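Local coordinates for protein broad specificity aminotransferase (PDB 4WB0) that probably catalyses the pyridoxal phosphate-dependent transfer of amino groups between amino acids and 2-oxo acids, accepting a broad range of substrates, at residues Ser111-Leu116 and Trp141-Ser146; Thr132-Ala137 and Gly184-Leu189; Ala160-Lys165 and Thr197-Ser202; Glu208-Met213 and Ala245-Glu250. One frame throughout, in Å; residues are numbered along the deposited sequence. Where two conformers were deposited one is given.

Contact 1: residues Ser111-Leu116 and Trp141-Ser146. With CAC (cacodylate ion), chain C.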
loop_
_atom_site.group_PDB
_atom_site.type_symbol
_atom_site.label_atom_id
_atom_site.label_comp_id
_atom_site.label_asym_id
_atom_site.label_seq_id
_atom_site.Cartn_x
_atom_site.Cartn_y
_atom_site.Cartn_z
ATOM N N SER A 111 1.527 6.888 2.383
ATOM C CA SER A 111 2.325 7.782 3.194
ATOM C C SER A 111 3.628 8.093 2.502
ATOM O O SER A 111 3.719 7.946 1.298
ATOM C CB SER A 111 2.596 7.188 4.562
ATOM O OG SER A 111 2.794 8.240 5.448
ATOM N N GLY A 112 4.591 8.609 3.250
ATOM C CA GLY A 112 5.882 8.937 2.696
ATOM C C GLY A 112 6.687 7.774 2.166
ATOM O O GLY A 112 7.298 7.922 1.131
ATOM N N THR A 113 6.760 6.664 2.883
ATOM C CA THR A 113 7.453 5.461 2.419
ATOM C C THR A 113 6.943 5.063 1.041
ATOM O O THR A 113 7.708 4.813 0.117
ATOM C CB THR A 113 7.263 4.301 3.363
ATOM O OG1 THR A 113 7.786 4.613 4.656
ATOM C CG2 THR A 113 8.006 3.026 2.847
ATOM N N GLY A 114 5.632 4.998 0.912
ATOM C CA GLY A 114 4.993 4.698 -0.355
ATOM C C GLY A 114 5.345 5.674 -1.465
ATOM O O GLY A 114 5.595 5.239 -2.596
ATOM N N ALA A 115 5.359 6.972 -1.160
ATOM C CA ALA A 115 5.726 7.966 -2.163
ATOM C C ALA A 115 7.221 7.831 -2.518
ATOM O O ALA A 115 7.552 7.955 -3.680
ATOM C CB ALA A 115 5.404 9.396 -1.697
ATOM N N LEU A 116 8.075 7.522 -1.551
ATOM C CA LEU A 116 9.518 7.290 -1.844
ATOM C C LEU A 116 9.751 6.074 -2.731
ATOM O O LEU A 116 10.515 6.123 -3.700
ATOM C CB LEU A 116 10.303 7.132 -0.563
ATOM C CG LEU A 116 10.445 8.432 0.262
ATOM C CD1 LEU A 116 10.895 8.132 1.735
ATOM C CD2 LEU A 116 11.472 9.392 -0.394
ATOM N N TRP A 141 18.018 8.738 7.205
ATOM C CA TRP A 141 17.127 7.609 7.465
ATOM C C TRP A 141 17.710 6.311 6.830
ATOM O O TRP A 141 17.875 6.224 5.610
ATOM C CB TRP A 141 15.750 7.933 6.899
ATOM C CG TRP A 141 14.664 7.090 7.401
ATOM C CD1 TRP A 141 14.601 6.447 8.607
ATOM C CD2 TRP A 141 13.450 6.790 6.714
ATOM N NE1 TRP A 141 13.410 5.766 8.711
ATOM C CE2 TRP A 141 12.684 5.956 7.564
ATOM C CE3 TRP A 141 12.931 7.145 5.461
ATOM C CZ2 TRP A 141 11.433 5.467 7.203
ATOM C CZ3 TRP A 141 11.676 6.662 5.101
ATOM C CH2 TRP A 141 10.944 5.825 5.973
ATOM N N PRO A 142 18.091 5.318 7.652
ATOM C CA PRO A 142 18.687 4.126 7.011
ATOM C C PRO A 142 17.667 3.399 6.044
ATOM O O PRO A 142 18.074 2.659 5.133
ATOM C CB PRO A 142 19.087 3.259 8.213
ATOM C CG PRO A 142 18.056 3.653 9.311
ATOM C CD PRO A 142 17.806 5.120 9.091
ATOM N N ASN A 143 16.372 3.697 6.158
ATOM C CA ASN A 143 15.382 3.052 5.304
ATOM C C ASN A 143 15.411 3.655 3.938
ATOM O O ASN A 143 15.009 3.001 2.972
ATOM C CB ASN A 143 13.956 3.140 5.903
ATOM C CG ASN A 143 12.976 2.053 5.329
ATOM O OD1 ASN A 143 13.396 0.963 4.913
ATOM N ND2 ASN A 143 11.668 2.360 5.329
ATOM N N HIS A 144 15.879 4.911 3.818
ATOM C CA HIS A 144 16.067 5.479 2.523
ATOM C C HIS A 144 16.925 4.603 1.612
ATOM O O HIS A 144 16.586 4.412 0.438
ATOM C CB HIS A 144 16.801 6.826 2.587
ATOM C CG HIS A 144 15.929 8.020 2.751
ATOM N ND1 HIS A 144 16.458 9.272 2.985
ATOM C CD2 HIS A 144 14.589 8.180 2.659
ATOM C CE1 HIS A 144 15.473 10.153 3.052
ATOM N NE2 HIS A 144 14.332 9.520 2.847
ATOM N N TYR A 145 18.077 4.177 2.115
ATOM C CA TYR A 145 18.950 3.314 1.320
ATOM C C TYR A 145 18.202 2.041 0.852
ATOM O O TYR A 145 18.289 1.653 -0.318
ATOM C CB TYR A 145 20.218 2.958 2.116
ATOM C CG TYR A 145 21.359 2.411 1.299
ATOM C CD1 TYR A 145 21.218 1.261 0.536
ATOM C CD2 TYR A 145 22.606 3.035 1.324
ATOM C CE1 TYR A 145 22.295 0.744 -0.200
ATOM C CE2 TYR A 145 23.688 2.539 0.594
ATOM C CZ TYR A 145 23.534 1.395 -0.170
ATOM O OH TYR A 145 24.610 0.914 -0.898
ATOM N N SER A 146 17.415 1.443 1.760
ATOM C CA SER A 146 16.669 0.204 1.473
ATOM C C SER A 146 15.599 0.360 0.424
ATOM O O SER A 146 15.427 -0.496 -0.439
ATOM C CB SER A 146 15.992 -0.345 2.745
ATOM O OG SER A 146 16.964 -0.740 3.666
HETATM AS AS CAC C . 6.003 7.088 6.922
HETATM O O1 CAC C . 4.719 7.002 8.128
HETATM O O2 CAC C . 5.688 6.064 5.570
HETATM C C1 CAC C . 6.408 8.935 6.428
HETATM C C2 CAC C . 7.644 6.405 7.743
#

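Contact 2: residues Thr132-Ala137 and Gly184-Leu189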
loop_
_atom_site.group_PDB
_atom_site.type_symbol
_atom_site.label_atom_id
_atom_site.label_comp_id
_atom_site.label_asym_id
_atom_site.label_seq_id
_atom_site.Cartn_x
_atom_site.Cartn_y
_atom_site.Cartn_z
ATOM N N THR A 132 23.200 5.635 -13.595
ATOM C CA THR A 132 23.020 6.931 -12.960
ATOM C C THR A 132 23.064 6.783 -11.439
ATOM O O THR A 132 22.308 6.034 -10.896
ATOM C CB THR A 132 21.670 7.563 -13.352
ATOM O OG1 THR A 132 21.633 7.668 -14.779
ATOM C CG2 THR A 132 21.536 8.943 -12.741
ATOM N N PRO A 133 23.971 7.498 -10.762
ATOM C CA PRO A 133 23.927 7.443 -9.297
ATOM C C PRO A 133 22.765 8.199 -8.671
ATOM O O PRO A 133 22.258 9.194 -9.248
ATOM C CB PRO A 133 25.251 8.084 -8.881
ATOM C CG PRO A 133 26.086 8.202 -10.146
ATOM C CD PRO A 133 25.103 8.319 -11.248
ATOM N N ILE A 134 22.352 7.690 -7.503
ATOM C CA ILE A 134 21.430 8.381 -6.615
ATOM C C ILE A 134 22.171 8.660 -5.286
ATOM O O ILE A 134 22.770 7.771 -4.704
ATOM C CB ILE A 134 20.123 7.566 -6.426
ATOM C CG1 ILE A 134 19.097 8.332 -5.589
ATOM C CG2 ILE A 134 20.384 6.226 -5.825
ATOM C CD1 ILE A 134 17.746 7.860 -5.846
ATOM N N TYR A 135 22.172 9.942 -4.901
ATOM C CA TYR A 135 22.868 10.456 -3.754
ATOM C C TYR A 135 21.959 10.705 -2.593
ATOM O O TYR A 135 20.925 11.393 -2.756
ATOM C CB TYR A 135 23.531 11.770 -4.102
ATOM C CG TYR A 135 24.739 11.635 -4.980
ATOM C CD1 TYR A 135 24.605 11.488 -6.335
ATOM C CD2 TYR A 135 26.016 11.680 -4.432
ATOM C CE1 TYR A 135 25.727 11.363 -7.141
ATOM C CE2 TYR A 135 27.106 11.541 -5.179
ATOM C CZ TYR A 135 26.971 11.406 -6.557
ATOM O OH TYR A 135 28.078 11.286 -7.353
ATOM N N LEU A 136 22.370 10.177 -1.440
ATOM C CA LEU A 136 21.646 10.317 -0.174
ATOM C C LEU A 136 22.505 11.102 0.795
ATOM O O LEU A 136 23.718 11.152 0.668
ATOM C CB LEU A 136 21.288 8.965 0.454
ATOM C CG LEU A 136 20.662 7.888 -0.449
ATOM C CD1 LEU A 136 20.345 6.576 0.280
ATOM C CD2 LEU A 136 19.437 8.409 -1.002
ATOM N N ALA A 137 21.873 11.770 1.740
ATOM C CA ALA A 137 22.664 12.528 2.703
ATOM C C ALA A 137 23.489 11.635 3.583
ATOM O O ALA A 137 23.062 10.553 3.998
ATOM C CB ALA A 137 21.799 13.360 3.573
ATOM N N GLY A 184 23.301 15.103 -14.187
ATOM C CA GLY A 184 22.111 14.351 -14.448
ATOM C C GLY A 184 21.960 13.186 -13.488
ATOM O O GLY A 184 21.356 12.164 -13.832
ATOM N N SER A 185 22.498 13.362 -12.289
ATOM C CA SER A 185 22.305 12.440 -11.204
ATOM C C SER A 185 21.035 12.795 -10.411
ATOM O O SER A 185 20.449 13.884 -10.598
ATOM C CB SER A 185 23.506 12.476 -10.263
ATOM O OG SER A 185 24.699 12.046 -10.899
ATOM N N VAL A 186 20.636 11.896 -9.525
ATOM C CA VAL A 186 19.449 12.104 -8.646
ATOM C C VAL A 186 19.923 12.378 -7.229
ATOM O O VAL A 186 20.755 11.650 -6.709
ATOM C CB VAL A 186 18.540 10.854 -8.612
ATOM C CG1 VAL A 186 17.298 11.091 -7.702
ATOM C CG2 VAL A 186 18.184 10.429 -9.971
ATOM N N PHE A 187 19.371 13.408 -6.601
ATOM C CA PHE A 187 19.681 13.788 -5.247
ATOM C C PHE A 187 18.384 13.739 -4.446
ATOM O O PHE A 187 17.442 14.466 -4.748
ATOM C CB PHE A 187 20.279 15.209 -5.198
ATOM C CG PHE A 187 21.719 15.232 -5.533
ATOM C CD1 PHE A 187 22.134 15.088 -6.831
ATOM C CD2 PHE A 187 22.669 15.278 -4.518
ATOM C CE1 PHE A 187 23.508 15.023 -7.137
ATOM C CE2 PHE A 187 24.016 15.208 -4.816
ATOM C CZ PHE A 187 24.438 15.088 -6.129
ATOM N N LEU A 188 18.403 12.920 -3.408
ATOM C CA LEU A 188 17.329 12.836 -2.416
ATOM C C LEU A 188 17.628 13.757 -1.262
ATOM O O LEU A 188 18.551 13.504 -0.497
ATOM C CB LEU A 188 17.203 11.402 -1.926
ATOM C CG LEU A 188 16.016 11.183 -0.982
ATOM C CD1 LEU A 188 14.749 11.395 -1.725
ATOM C CD2 LEU A 188 16.100 9.765 -0.374
ATOM N N LEU A 189 16.903 14.866 -1.230
ATOM C CA LEU A 189 17.050 15.902 -0.259
ATOM C C LEU A 189 15.901 15.944 0.755
ATOM O O LEU A 189 14.740 15.747 0.394
ATOM C CB LEU A 189 17.112 17.288 -0.961
ATOM C CG LEU A 189 18.098 17.600 -2.110
ATOM C CD1 LEU A 189 17.876 19.005 -2.757
ATOM C CD2 LEU A 189 19.483 17.501 -1.534
HETATM O O HOH W 1 19.000 11.784 1.727
#

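Contact 3: residues Ala160-Lys165 and Thr197-Ser202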
loop_
_atom_site.group_PDB
_atom_site.type_symbol
_atom_site.label_atom_id
_atom_site.label_comp_id
_atom_site.label_asym_id
_atom_site.label_seq_id
_atom_site.Cartn_x
_atom_site.Cartn_y
_atom_site.Cartn_z
ATOM N N ALA A 160 28.123 14.685 1.387
ATOM C CA ALA A 160 28.433 15.210 2.698
ATOM C C ALA A 160 27.295 16.152 3.118
ATOM O O ALA A 160 26.721 16.877 2.285
ATOM C CB ALA A 160 29.751 15.913 2.680
ATOM N N TYR A 161 26.963 16.128 4.400
ATOM C CA TYR A 161 25.894 16.980 4.862
ATOM C C TYR A 161 26.194 17.421 6.273
ATOM O O TYR A 161 26.286 18.618 6.537
ATOM C CB TYR A 161 24.576 16.243 4.776
ATOM C CG TYR A 161 23.406 17.104 5.131
ATOM C CD1 TYR A 161 22.895 17.993 4.215
ATOM C CD2 TYR A 161 22.820 17.025 6.375
ATOM C CE1 TYR A 161 21.845 18.785 4.508
ATOM C CE2 TYR A 161 21.757 17.834 6.705
ATOM C CZ TYR A 161 21.260 18.705 5.752
ATOM O OH TYR A 161 20.228 19.542 6.035
ATOM N N TYR A 162 26.357 16.463 7.168
ATOM C CA TYR A 162 26.660 16.784 8.555
ATOM C C TYR A 162 28.131 16.661 8.864
ATOM O O TYR A 162 28.802 15.725 8.412
ATOM C CB TYR A 162 25.875 15.869 9.470
ATOM C CG TYR A 162 25.808 16.263 10.923
ATOM C CD1 TYR A 162 25.077 17.378 11.321
ATOM C CD2 TYR A 162 26.415 15.480 11.913
ATOM C CE1 TYR A 162 24.983 17.729 12.667
ATOM C CE2 TYR A 162 26.326 15.829 13.272
ATOM C CZ TYR A 162 25.596 16.958 13.634
ATOM O OH TYR A 162 25.455 17.367 14.948
ATOM N N ASP A 163 28.607 17.636 9.625
ATOM C CA ASP A 163 29.970 17.705 10.107
ATOM C C ASP A 163 30.014 17.206 11.546
ATOM O O ASP A 163 29.648 17.919 12.472
ATOM C CB ASP A 163 30.485 19.145 10.018
ATOM C CG ASP A 163 31.920 19.301 10.503
ATOM O OD1 ASP A 163 32.476 18.400 11.160
ATOM O OD2 ASP A 163 32.508 20.354 10.217
ATOM N N HIS A 164 30.518 15.993 11.718
ATOM C CA HIS A 164 30.528 15.327 13.011
ATOM C C HIS A 164 31.452 15.974 14.062
ATOM O O HIS A 164 31.330 15.686 15.268
ATOM C CB HIS A 164 30.879 13.862 12.776
ATOM C CG HIS A 164 29.912 13.163 11.859
ATOM N ND1 HIS A 164 28.745 12.579 12.311
ATOM C CD2 HIS A 164 29.928 12.976 10.517
ATOM C CE1 HIS A 164 28.097 12.046 11.288
ATOM N NE2 HIS A 164 28.794 12.272 10.190
ATOM N N LYS A 165 32.338 16.874 13.629
ATOM C CA LYS A 165 33.244 17.553 14.557
ATOM C C LYS A 165 32.573 18.824 15.063
ATOM O O LYS A 165 32.522 19.062 16.268
ATOM C CB LYS A 165 34.591 17.874 13.895
ATOM N N THR A 197 19.811 14.472 11.678
ATOM C CA THR A 197 20.683 15.488 12.308
ATOM C C THR A 197 19.895 16.706 12.858
ATOM O O THR A 197 20.366 17.404 13.745
ATOM C CB THR A 197 21.726 16.064 11.342
ATOM O OG1 THR A 197 21.046 16.752 10.312
ATOM C CG2 THR A 197 22.591 14.998 10.696
ATOM N N GLY A 198 18.751 17.012 12.261
ATOM C CA GLY A 198 17.971 18.187 12.666
ATOM C C GLY A 198 18.595 19.528 12.285
ATOM O O GLY A 198 18.343 20.556 12.914
ATOM N N VAL A 199 19.467 19.514 11.286
ATOM C CA VAL A 199 20.111 20.750 10.808
ATOM C C VAL A 199 19.744 20.897 9.328
ATOM O O VAL A 199 19.850 19.921 8.584
ATOM C CB VAL A 199 21.632 20.713 10.989
ATOM C CG1 VAL A 199 22.288 21.975 10.402
ATOM C CG2 VAL A 199 22.011 20.508 12.453
ATOM N N ASP A 200 19.213 22.065 8.961
ATOM C CA ASP A 200 18.787 22.374 7.591
ATOM C C ASP A 200 19.632 23.511 6.996
ATOM O O ASP A 200 20.141 24.341 7.726
ATOM C CB ASP A 200 17.316 22.827 7.542
ATOM C CG ASP A 200 16.351 21.746 7.920
ATOM O OD1 ASP A 200 16.796 20.578 7.961
ATOM O OD2 ASP A 200 15.161 22.092 8.196
ATOM N N PRO A 201 19.730 23.570 5.671
ATOM C CA PRO A 201 20.351 24.752 5.074
ATOM C C PRO A 201 19.636 26.049 5.440
ATOM O O PRO A 201 18.436 26.024 5.674
ATOM C CB PRO A 201 20.217 24.492 3.568
ATOM C CG PRO A 201 20.063 22.996 3.441
ATOM C CD PRO A 201 19.367 22.543 4.662
ATOM N N SER A 202 20.353 27.178 5.459
ATOM C CA SER A 202 19.683 28.473 5.569
ATOM C C SER A 202 18.897 28.765 4.279
ATOM O O SER A 202 19.075 28.085 3.276
ATOM C CB SER A 202 20.720 29.582 5.791
ATOM O OG SER A 202 21.452 29.764 4.578
#

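Contact 4: residues Glu208-Met213 and Ala245-Glu250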
loop_
_atom_site.group_PDB
_atom_site.type_symbol
_atom_site.label_atom_id
_atom_site.label_comp_id
_atom_site.label_asym_id
_atom_site.label_seq_id
_atom_site.Cartn_x
_atom_site.Cartn_y
_atom_site.Cartn_z
ATOM N N GLU A 208 21.567 28.603 -3.159
ATOM C CA GLU A 208 22.822 28.162 -3.776
ATOM C C GLU A 208 22.729 26.711 -4.246
ATOM O O GLU A 208 23.242 26.368 -5.305
ATOM C CB GLU A 208 24.012 28.273 -2.823
ATOM C CG GLU A 208 24.451 29.664 -2.420
ATOM C CD GLU A 208 25.687 29.596 -1.504
ATOM O OE1 GLU A 208 25.598 30.028 -0.327
ATOM O OE2 GLU A 208 26.741 29.067 -1.945
ATOM N N ILE A 209 22.103 25.858 -3.447
ATOM C CA ILE A 209 21.910 24.475 -3.836
ATOM C C ILE A 209 21.062 24.376 -5.106
ATOM O O ILE A 209 21.407 23.648 -6.031
ATOM C CB ILE A 209 21.259 23.647 -2.684
ATOM C CG1 ILE A 209 22.220 23.515 -1.518
ATOM C CG2 ILE A 209 20.907 22.253 -3.175
ATOM C CD1 ILE A 209 21.524 23.007 -0.295
ATOM N N ALA A 210 19.993 25.160 -5.181
ATOM C CA ALA A 210 19.155 25.185 -6.391
ATOM C C ALA A 210 19.962 25.533 -7.655
ATOM O O ALA A 210 19.773 24.937 -8.724
ATOM C CB ALA A 210 18.018 26.207 -6.217
ATOM N N SER A 211 20.774 26.578 -7.559
ATOM C CA SER A 211 21.601 26.991 -8.698
ATOM C C SER A 211 22.575 25.892 -9.123
ATOM O O SER A 211 22.858 25.768 -10.320
ATOM C CB SER A 211 22.362 28.303 -8.398
ATOM O OG SER A 211 21.435 29.381 -8.274
ATOM N N LEU A 212 23.105 25.124 -8.179
ATOM C CA LEU A 212 23.996 23.996 -8.515
ATOM C C LEU A 212 23.238 22.857 -9.149
ATOM O O LEU A 212 23.730 22.243 -10.072
ATOM C CB LEU A 212 24.725 23.466 -7.285
ATOM C CG LEU A 212 25.683 24.460 -6.616
ATOM C CD1 LEU A 212 26.200 23.840 -5.311
ATOM C CD2 LEU A 212 26.836 24.784 -7.515
ATOM N N MET A 213 22.036 22.577 -8.632
ATOM C CA MET A 213 21.229 21.522 -9.195
ATOM C C MET A 213 20.904 21.891 -10.653
ATOM O O MET A 213 20.945 21.041 -11.540
ATOM C CB MET A 213 19.945 21.298 -8.391
ATOM C CG MET A 213 20.182 20.751 -6.995
ATOM S SD MET A 213 20.849 19.066 -7.016
ATOM C CE MET A 213 21.382 18.848 -5.333
ATOM N N ALA A 245 10.659 25.240 -6.800
ATOM C CA ALA A 245 9.596 25.393 -7.780
ATOM C C ALA A 245 9.760 26.730 -8.507
ATOM O O ALA A 245 9.714 26.802 -9.741
ATOM C CB ALA A 245 8.252 25.299 -7.107
ATOM N N ARG A 246 9.939 27.806 -7.734
ATOM C CA ARG A 246 10.055 29.159 -8.304
ATOM C C ARG A 246 11.299 29.240 -9.240
ATOM O O ARG A 246 11.321 29.920 -10.294
ATOM C CB ARG A 246 10.168 30.191 -7.191
ATOM C CG ARG A 246 9.909 31.624 -7.591
ATOM C CD ARG A 246 9.555 32.468 -6.334
ATOM N NE ARG A 246 10.261 32.004 -5.133
ATOM C CZ ARG A 246 9.682 31.474 -4.047
ATOM N NH1 ARG A 246 8.361 31.324 -3.945
ATOM N NH2 ARG A 246 10.436 31.090 -3.039
ATOM N N ARG A 247 12.333 28.523 -8.873
ATOM C CA ARG A 247 13.587 28.518 -9.686
ATOM C C ARG A 247 13.462 27.641 -10.972
ATOM O O ARG A 247 14.375 27.629 -11.805
ATOM C CB ARG A 247 14.771 27.979 -8.902
ATOM C CG ARG A 247 15.311 28.823 -7.747
ATOM C CD ARG A 247 15.875 30.161 -8.123
ATOM N NE ARG A 247 16.916 30.075 -9.151
ATOM C CZ ARG A 247 18.214 29.886 -8.925
ATOM N NH1 ARG A 247 18.726 29.772 -7.703
ATOM N NH2 ARG A 247 19.007 29.846 -9.960
ATOM N N GLY A 248 12.368 26.898 -11.122
ATOM C CA GLY A 248 12.142 26.131 -12.351
ATOM C C GLY A 248 12.632 24.677 -12.310
ATOM O O GLY A 248 12.742 24.017 -13.319
ATOM N N ILE A 249 12.906 24.168 -11.122
ATOM C CA ILE A 249 13.391 22.800 -10.946
ATOM C C ILE A 249 12.177 21.863 -11.061
ATOM O O ILE A 249 11.086 22.172 -10.504
ATOM C CB ILE A 249 14.136 22.681 -9.602
ATOM C CG1 ILE A 249 15.365 23.610 -9.696
ATOM C CG2 ILE A 249 14.473 21.233 -9.242
ATOM C CD1 ILE A 249 16.300 23.639 -8.467
ATOM N N GLU A 250 12.359 20.768 -11.788
ATOM C CA GLU A 250 11.328 19.722 -11.927
ATOM C C GLU A 250 11.359 18.818 -10.724
ATOM O O GLU A 250 11.835 17.673 -10.776
ATOM C CB GLU A 250 11.533 18.933 -13.204
ATOM C CG GLU A 250 11.165 19.745 -14.438
ATOM C CD GLU A 250 11.270 18.897 -15.700
ATOM O OE1 GLU A 250 12.414 18.547 -16.054
ATOM O OE2 GLU A 250 10.216 18.564 -16.310
#

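Contact 1: residues Ser111-Leu116 and Trp141-Ser146
Helix 111-123 presents its N terminus here to the start of helix 142-150, framing what is probably the cofactor pocket of this aminotransferase, with Thr113 and Leu116 meeting the Trp141 ring at its edge. Thr113 OG1 lies 3.6 Å from Trp141 CH2, and Leu116 CD1 lies 3.8 Å from Trp141 CZ3. The same Leu116 methyl also lies 3.8 Å from His144 CD2, at the edge of an imidazole whose NE2 is hydrogen-bonded to Asp223, so it fills the angle between two rings. No hydrogen bond joins the segments directly. The polar chemistry converges on a cacodylate ion, probably from the crystallisation liquor. Its O2 is gripped twice by one residue, accepting from Thr113 N at 3.0 Å (N-H...O angle 163°) and from Thr113 OG1 at 2.7 Å. With chi1 at -61°, OG1 sits beside its own backbone N, which lets amide and hydroxyl reach the same oxygen. Thr113 OG1 is also hydrogen-bonded to a polar side chain of the other subunit. Trp141 CH2 is 3.8 Å from methyl carbon C2 of cacodylate, which lies oblique to the ring. The Thr113 donors from the first turn of the helix, joined by Ser258, Arg267 and residues of the other subunit, make an anion site; its position is consistent with that of the cofactor phosphate in aspartate aminotransferases, where the equivalent tryptophan stacks on the cofactor ring.

Contact 2: residues Thr132-Ala137 and Gly184-Leu189
Tyr135 and Phe187 are paired neighbours on two parallel strands, and their side chains run alongside each other on one face of the sheet. Starting from the backbone, Tyr135 CB sits over the Phe187 ring face, 3.8 Å from the centroid of the Phe187 ring and 24° off its normal, a CH-pi contact. Tyr135 CG continues past the phenyl rim, and Tyr135 CD1 is 3.6 Å from Phe187 CZ. The two planes differ by only 2°, yet the rings are slid apart and barely overlap. Farther out, Tyr135 CE1 is in van der Waals contact with Ser185 OG at 4.0 Å, an oxygen hydrogen-bonded to Pro182 O, and the tyrosine OH bonds to Arg157. Three backbone bonds establish the parallel pairing: Val186 N to Pro133 O, Tyr135 N to Val186 O at 2.9 Å, and Leu188 N to Tyr135 O at 3.0 Å. Beyond them the strands splay, and a water bridges Ala137 N and Leu188 O. On the other face Ile134 CD1 packs 3.8 Å from Val186 CG1. Helix 142-150 lies against that face, touching Ile134 through Val148 and Leu136 through Tyr145, while strands 156-163 and 219-224 flank the pair within the central mixed sheet.

Contact 3: residues Ala160-Lys165 and Thr197-Ser202
The backbones of Tyr161-Tyr162 and the loop from Thr197 to Pro201 stay apart, with the Tyr162 and Thr197 CA atoms nearest at 7.2 Å and no main-chain hydrogen bond between them. Two consecutive tyrosines bridge the gap in different ways. Tyr161, its CG anti to the backbone N (chi1 -175°), extends until its OH donates to Val199 O at 2.6 Å, with the hydroxyl tilted 18° from the carbonyl plane. The same OH is 3.4 Å from Pro201 CD, which approaches near the plane of the ring. Tyr162 instead offers a face: Thr197 CG2 lies 3.9 Å from its ring centroid in a CH-pi contact, while Val199 CG2 comes to the edge 4.1 Å from Tyr162 CE1. Thr197 OG1 bonds to His194 and weakly accepts from Val199 N, two bonds that hold the hydroxyl and hence turn the methyl onto Tyr162. His194 also stacks on Tyr161, and Phe363 meets Tyr162 edge-to-face. Thr197 and Gly198, whose phi is positive at 71°, complete the Asn-Pro-Thr-Gly sequence characteristic of aminotransferases of this family, and the contact sets this signature loop against the end of strand 156-163 in the large domain.

Contact 4: residues Glu208-Met213 and Ala245-Glu250
Arg247 reaches Ser211 by folding rather than stretching: CG stands anti to the carbonyl carbon (chi1 -69°), and the chain bends again at chi2 (-63°) and chi3 (-54°), bringing the guanidinium over to the neighbouring helix. There it closes on one oxygen with its end-on fork. Arg247 NH1 donates to Ser211 OG at 2.8 Å and Arg247 NH2 to the same OG at 3.0 Å; the oxygen lies in the guanidinium plane, at its edge, which fixes the rotation of the group. NH1 is held a second time by Asn207 OD1, and Ser211 OG makes a weak bond back to Asn207 O, one helical turn earlier. The apolar part of the contact gathers on one methyl: Ala210 CB sits 3.8 Å from Ile249 CD1, and Met213 CB is 4.3 Å from that same atom. Between Arg247 and Ile249 the chain turns at Gly248, the first residue to leave helical angles; its phi is positive and the turn bonds twice back into the last helical turn, a Schellman motif. Arg247 and Ile249 both direct their CB atoms toward helix 203-215. Phe244 of helix 239-246 packs against Ile209, Ala210 and Ile249. Helix 203-215 is thus flanked by helix 239-246 and by helix 171-180, which touches Ile209 and Leu212, while Val220 of strand 219-224 meets Met213 and Ile249.

From the N terminus, contact 1 closes a loop of 24 residues holding the rest of helix 111-123 and strand 134-138. Contact 2 crosses it, since its strand 134-138 lies inside that loop and its partner, strand 186-190, well beyond; the two touch where His144 ND1 is 3.4 Å from Leu188 CD2. Contact 3 crosses contact 2 in turn, joining strand 156-163 to the loop after strand 186-190. Contact 4 follows in series, enclosing strand 219-224, and none nests in another. Met213 CE touches Phe187 CG at 3.6 Å, so contacts 1 and 4 meet contact 2 from opposite faces of the central sheet.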